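Local atomic coordinates of Ice-binding protein isoform1a (Antarctomyces psychrotrophicus, PDB entry 7BWX), a protein that binds to ice, probably at water molecules of its prism planes, as an antifreeze protein built on a right-handed beta-helix. Residues F17-Q23 and D36-T42; S106-D111 and T132-Y137. The protein carries 1 engineered substitution. Residue numbers count along the deposited sequence, not the author numbering.

Contact 1: residues F17-Q23 and D36-T42; sequences FGALAPQ and DMGTTGT
Residues 17-23 and 36-42 run side by side as neighbouring parallel rungs of the beta-solenoid. Phe17 pairs with Asp36; the chain then turns a corner at Gly18, and a beta bulge shifts the register by one, so Ala19 faces Met37 and Leu20 faces Gly38. Asp36 O takes Gly18 N (2.7 Å) and, weakly, Ala19 N (3.5 Å). The ladder continues with Gly38 N to Ala19 O (3.0 Å) and Ala21 N to Gly38 O (3.0 Å). Phe17 (chi1 m) lays a ring face under Asp36 CB, a CH-pi contact with CB 3.8 Å from the ring centroid, while Phe17 CE2 comes within 3.6 Å of Gly38 N; a CB on Gly38 would clash with this ring. Leu20 (chi1 t, chi2 p) shares the Gly38 face; Met37, extended at chi1 and chi2, sets CG 4.2 Å from Ala19 CB on the other. Thr40 OG1 (chi1 p) donates to Pro22 O (3.2 Å). Thr39 OG1, also p, accepts from Gly41 N (3.1 Å), an ST turn, and donates to Thr42 O (2.6 Å). Phe17, Pro22 and Thr40 pack against helix 61-79, Met37 and Thr39 against strand 56-58, and strand 186-192 hydrogen-bonds Gly18 and Leu20.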
# COMPACT_ATOMS: atom_id res chain seq x y z
N PHE A 17 5.95 -3.04 8.96
CA PHE A 17 6.37 -3.77 7.73
C PHE A 17 6.33 -2.86 6.51
O PHE A 17 5.29 -2.23 6.26
CB PHE A 17 5.51 -5.03 7.50
CG PHE A 17 5.89 -6.16 8.43
CD1 PHE A 17 5.49 -6.15 9.77
CD2 PHE A 17 6.72 -7.16 7.99
CE1 PHE A 17 5.90 -7.15 10.64
CE2 PHE A 17 7.10 -8.18 8.85
CZ PHE A 17 6.69 -8.17 10.16
N GLY A 18 7.40 -2.88 5.71
CA GLY A 18 7.38 -2.28 4.37
C GLY A 18 6.81 -3.23 3.33
O GLY A 18 6.21 -2.74 2.37
N ALA A 19 7.03 -4.53 3.53
CA ALA A 19 6.54 -5.59 2.62
C ALA A 19 6.19 -6.79 3.50
O ALA A 19 7.04 -7.30 4.30
CB ALA A 19 7.55 -5.94 1.58
N LEU A 20 4.96 -7.25 3.33
CA LEU A 20 4.45 -8.43 4.05
C LEU A 20 3.61 -9.23 3.07
O LEU A 20 2.72 -8.65 2.38
CB LEU A 20 3.63 -7.95 5.24
CG LEU A 20 2.98 -9.05 6.06
CD1 LEU A 20 4.05 -9.86 6.75
CD2 LEU A 20 2.00 -8.40 7.03
N ALA A 21 3.97 -10.49 2.86
CA ALA A 21 3.24 -11.32 1.89
C ALA A 21 3.36 -12.75 2.34
O ALA A 21 4.46 -13.26 2.49
CB ALA A 21 3.80 -11.15 0.54
N PRO A 22 2.22 -13.45 2.46
CA PRO A 22 2.28 -14.81 2.96
C PRO A 22 3.08 -15.71 2.02
O PRO A 22 3.90 -16.53 2.49
CB PRO A 22 0.83 -15.21 3.07
CG PRO A 22 0.07 -14.22 2.19
CD PRO A 22 0.87 -12.95 2.22
N GLN A 23 2.86 -15.57 0.72
CA GLN A 23 3.44 -16.49 -0.28
C GLN A 23 4.69 -15.89 -0.95
O GLN A 23 5.02 -16.31 -2.09
CB GLN A 23 2.37 -16.94 -1.28
CG GLN A 23 1.15 -17.63 -0.66
CD GLN A 23 1.35 -18.55 0.51
OE1 GLN A 23 2.27 -19.40 0.55
NE2 GLN A 23 0.47 -18.41 1.48
N ASP A 36 10.32 -3.41 8.10
CA ASP A 36 10.41 -4.87 8.31
C ASP A 36 9.90 -5.55 7.05
O ASP A 36 9.15 -4.92 6.25
CB ASP A 36 9.60 -5.25 9.54
CG ASP A 36 10.13 -4.70 10.85
OD1 ASP A 36 11.29 -4.25 10.90
OD2 ASP A 36 9.36 -4.76 11.83
N MET A 37 10.29 -6.80 6.86
CA MET A 37 9.81 -7.62 5.74
C MET A 37 9.47 -9.00 6.29
O MET A 37 10.17 -9.50 7.21
CB MET A 37 10.83 -7.76 4.62
CG MET A 37 10.30 -8.54 3.43
SD MET A 37 11.29 -8.15 1.97
CE MET A 37 12.87 -8.80 2.49
N GLY A 38 8.35 -9.55 5.82
CA GLY A 38 8.00 -10.90 6.29
C GLY A 38 7.12 -11.67 5.34
O GLY A 38 6.49 -11.10 4.45
N THR A 39 7.05 -12.96 5.63
CA THR A 39 6.16 -13.91 4.97
C THR A 39 5.65 -14.87 6.06
O THR A 39 6.19 -14.85 7.16
CB THR A 39 6.93 -14.72 3.92
OG1 THR A 39 7.75 -15.70 4.58
CG2 THR A 39 7.83 -13.87 3.06
N THR A 40 4.73 -15.74 5.69
CA THR A 40 4.21 -16.77 6.61
C THR A 40 4.93 -18.10 6.37
O THR A 40 4.39 -19.14 6.78
CB THR A 40 2.69 -16.82 6.52
OG1 THR A 40 2.27 -17.05 5.18
CG2 THR A 40 2.07 -15.53 7.02
N GLY A 41 6.17 -18.09 5.88
CA GLY A 41 6.93 -19.34 5.68
C GLY A 41 7.62 -19.40 4.33
O GLY A 41 8.71 -20.01 4.22
N THR A 42 7.03 -18.84 3.30
CA THR A 42 7.66 -18.81 1.96
C THR A 42 8.98 -18.03 2.02
O THR A 42 9.03 -16.96 2.65
CB THR A 42 6.67 -18.19 0.97
OG1 THR A 42 5.46 -18.95 1.04
CG2 THR A 42 7.23 -18.13 -0.43
O HOH W 1 4.00 -19.23 3.54

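Contact 2: residues S106-D111 and T132-Y137; sequences SAVGLD and TTLVTY. With SO4 (sulfate ion), chain H.
Two successive coils of the right-handed beta-helix meet here as parallel strands, 108-110 and 134-136, with axes 4.7 Å apart and N-to-C directions 19° from each other. The register is unshifted: Val108 opposite Leu134, Gly109 opposite Val135, Leu110 opposite Thr136. Four backbone bonds engage alternate residues of each strand: Val108 N to Thr133 O (3.2 Å), Val135 N to Val108 O (3.1 Å), Leu110 N to Val135 O (3.0 Å) and Tyr137 N to Leu110 O (2.8 Å). Leu110 and Leu134 (both chi1 t, chi2 p) share the buried face with Val108 and Thr136, whose OG1 is hydrogen-bonded to Gly164 N; Val108 CG2 lies 3.8 Å from Leu134 CD1. Tyr137 (chi1 m) swings its ring back over Gly109, where a CB would clash with it. Around the start of the strands two waters add bridges between the segments. One donates to Ser106 O (2.8 Å) and Thr133 O (2.9 Å) and accepts from Thr132 N (2.9 Å); another donates to Val108 O (2.8 Å) and lies 2.6 Å from Thr133 OG1. A sulfate, probably from the crystallisation liquor, closes this end: its O4 accepts from Ala107 N (2.7 Å) and its O1 from Thr132 OG1 (2.7 Å).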
# COMPACT_ATOMS: atom_id res chain seq x y z
N SER A 106 -15.20 -0.54 -9.70
CA SER A 106 -14.52 -1.28 -10.77
C SER A 106 -13.02 -0.92 -10.79
O SER A 106 -12.58 -0.19 -9.90
CB SER A 106 -15.29 -1.03 -12.05
OG SER A 106 -15.17 0.33 -12.43
N ALA A 107 -12.30 -1.41 -11.78
CA ALA A 107 -10.86 -1.23 -11.97
C ALA A 107 -10.55 0.27 -12.02
O ALA A 107 -11.30 1.03 -12.68
CB ALA A 107 -10.41 -1.94 -13.21
N VAL A 108 -9.55 0.70 -11.25
CA VAL A 108 -9.14 2.13 -11.23
C VAL A 108 -7.69 2.24 -11.64
O VAL A 108 -6.87 1.32 -11.36
CB VAL A 108 -9.39 2.82 -9.88
CG1 VAL A 108 -10.83 2.70 -9.43
CG2 VAL A 108 -8.47 2.29 -8.81
N GLY A 109 -7.39 3.36 -12.28
CA GLY A 109 -6.06 3.76 -12.74
C GLY A 109 -5.70 5.10 -12.17
O GLY A 109 -6.61 5.90 -11.92
N LEU A 110 -4.41 5.33 -11.99
CA LEU A 110 -3.87 6.64 -11.58
C LEU A 110 -2.79 7.01 -12.59
O LEU A 110 -1.70 6.45 -12.58
CB LEU A 110 -3.36 6.58 -10.15
CG LEU A 110 -2.47 7.73 -9.65
CD1 LEU A 110 -3.01 9.07 -10.04
CD2 LEU A 110 -2.37 7.60 -8.13
N ASP A 111 -3.16 7.93 -13.47
CA ASP A 111 -2.26 8.54 -14.46
C ASP A 111 -2.18 10.02 -14.08
O ASP A 111 -3.23 10.63 -13.93
CB ASP A 111 -2.82 8.29 -15.85
CG ASP A 111 -1.88 8.67 -16.97
OD1 ASP A 111 -0.66 8.74 -16.73
OD2 ASP A 111 -2.38 8.79 -18.08
N THR A 132 -11.80 -3.93 -7.27
CA THR A 132 -10.96 -4.89 -8.02
C THR A 132 -9.51 -4.40 -8.04
O THR A 132 -8.89 -4.37 -6.96
CB THR A 132 -11.52 -5.21 -9.41
OG1 THR A 132 -11.52 -4.04 -10.24
CG2 THR A 132 -12.91 -5.83 -9.34
N THR A 133 -8.97 -4.07 -9.22
CA THR A 133 -7.55 -3.76 -9.43
C THR A 133 -7.25 -2.27 -9.18
O THR A 133 -8.15 -1.37 -9.30
CB THR A 133 -7.11 -4.18 -10.83
OG1 THR A 133 -8.02 -3.55 -11.72
CG2 THR A 133 -7.10 -5.67 -11.03
N LEU A 134 -5.99 -2.02 -8.81
CA LEU A 134 -5.38 -0.68 -8.82
C LEU A 134 -4.19 -0.79 -9.75
O LEU A 134 -3.32 -1.63 -9.52
CB LEU A 134 -4.96 -0.25 -7.40
CG LEU A 134 -4.06 1.00 -7.36
CD1 LEU A 134 -4.81 2.23 -7.80
CD2 LEU A 134 -3.51 1.20 -5.97
N VAL A 135 -4.15 0.05 -10.76
CA VAL A 135 -2.96 0.21 -11.63
C VAL A 135 -2.54 1.68 -11.59
O VAL A 135 -3.38 2.56 -11.93
CB VAL A 135 -3.25 -0.23 -13.05
CG1 VAL A 135 -2.05 0.06 -13.96
CG2 VAL A 135 -3.63 -1.71 -13.12
N THR A 136 -1.32 1.96 -11.19
CA THR A 136 -0.73 3.31 -11.29
C THR A 136 0.16 3.31 -12.52
O THR A 136 0.82 2.28 -12.82
CB THR A 136 -0.09 3.72 -9.97
OG1 THR A 136 1.16 3.03 -9.79
CG2 THR A 136 -1.03 3.50 -8.81
N TYR A 137 0.17 4.43 -13.25
CA TYR A 137 0.92 4.54 -14.52
C TYR A 137 2.33 5.06 -14.23
O TYR A 137 2.61 5.53 -13.13
CB TYR A 137 0.07 5.31 -15.54
CG TYR A 137 -1.10 4.46 -15.97
CD1 TYR A 137 -0.89 3.33 -16.76
CD2 TYR A 137 -2.35 4.61 -15.40
CE1 TYR A 137 -1.92 2.46 -17.10
CE2 TYR A 137 -3.41 3.80 -15.78
CZ TYR A 137 -3.19 2.71 -16.61
OH TYR A 137 -4.20 1.85 -16.93
S SO4 H . -13.21 -4.72 -13.47
O1 SO4 H . -12.06 -5.14 -12.66
O2 SO4 H . -12.81 -4.69 -14.86
O3 SO4 H . -14.29 -5.66 -13.27
O4 SO4 H . -13.68 -3.37 -13.12
O HOH W 2 -10.80 -1.37 -8.07
O HOH W 3 -7.00 -1.22 -12.43

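Both contacts stack parallel rungs of one solenoid, but in separate sheets and on opposite sides of the chain's centre, with centres about 24 Å apart and nearest atoms about 13 Å apart. Contact 1 is mostly buried, lying beside the long helix, and its register is broken at a corner of the coil. Contact 2 is only partly buried: it keeps an even register, includes strand 108-110, one of the two outermost of its six-stranded sheet, and turns one face outward. Backbone bonding underlies each, and in each an aromatic ring takes the space beside a glycine. Threonine hydroxyls and one bridging water organise the turn in contact 1, whereas two waters and a sulfate join the segments near the start of the strands in contact 2.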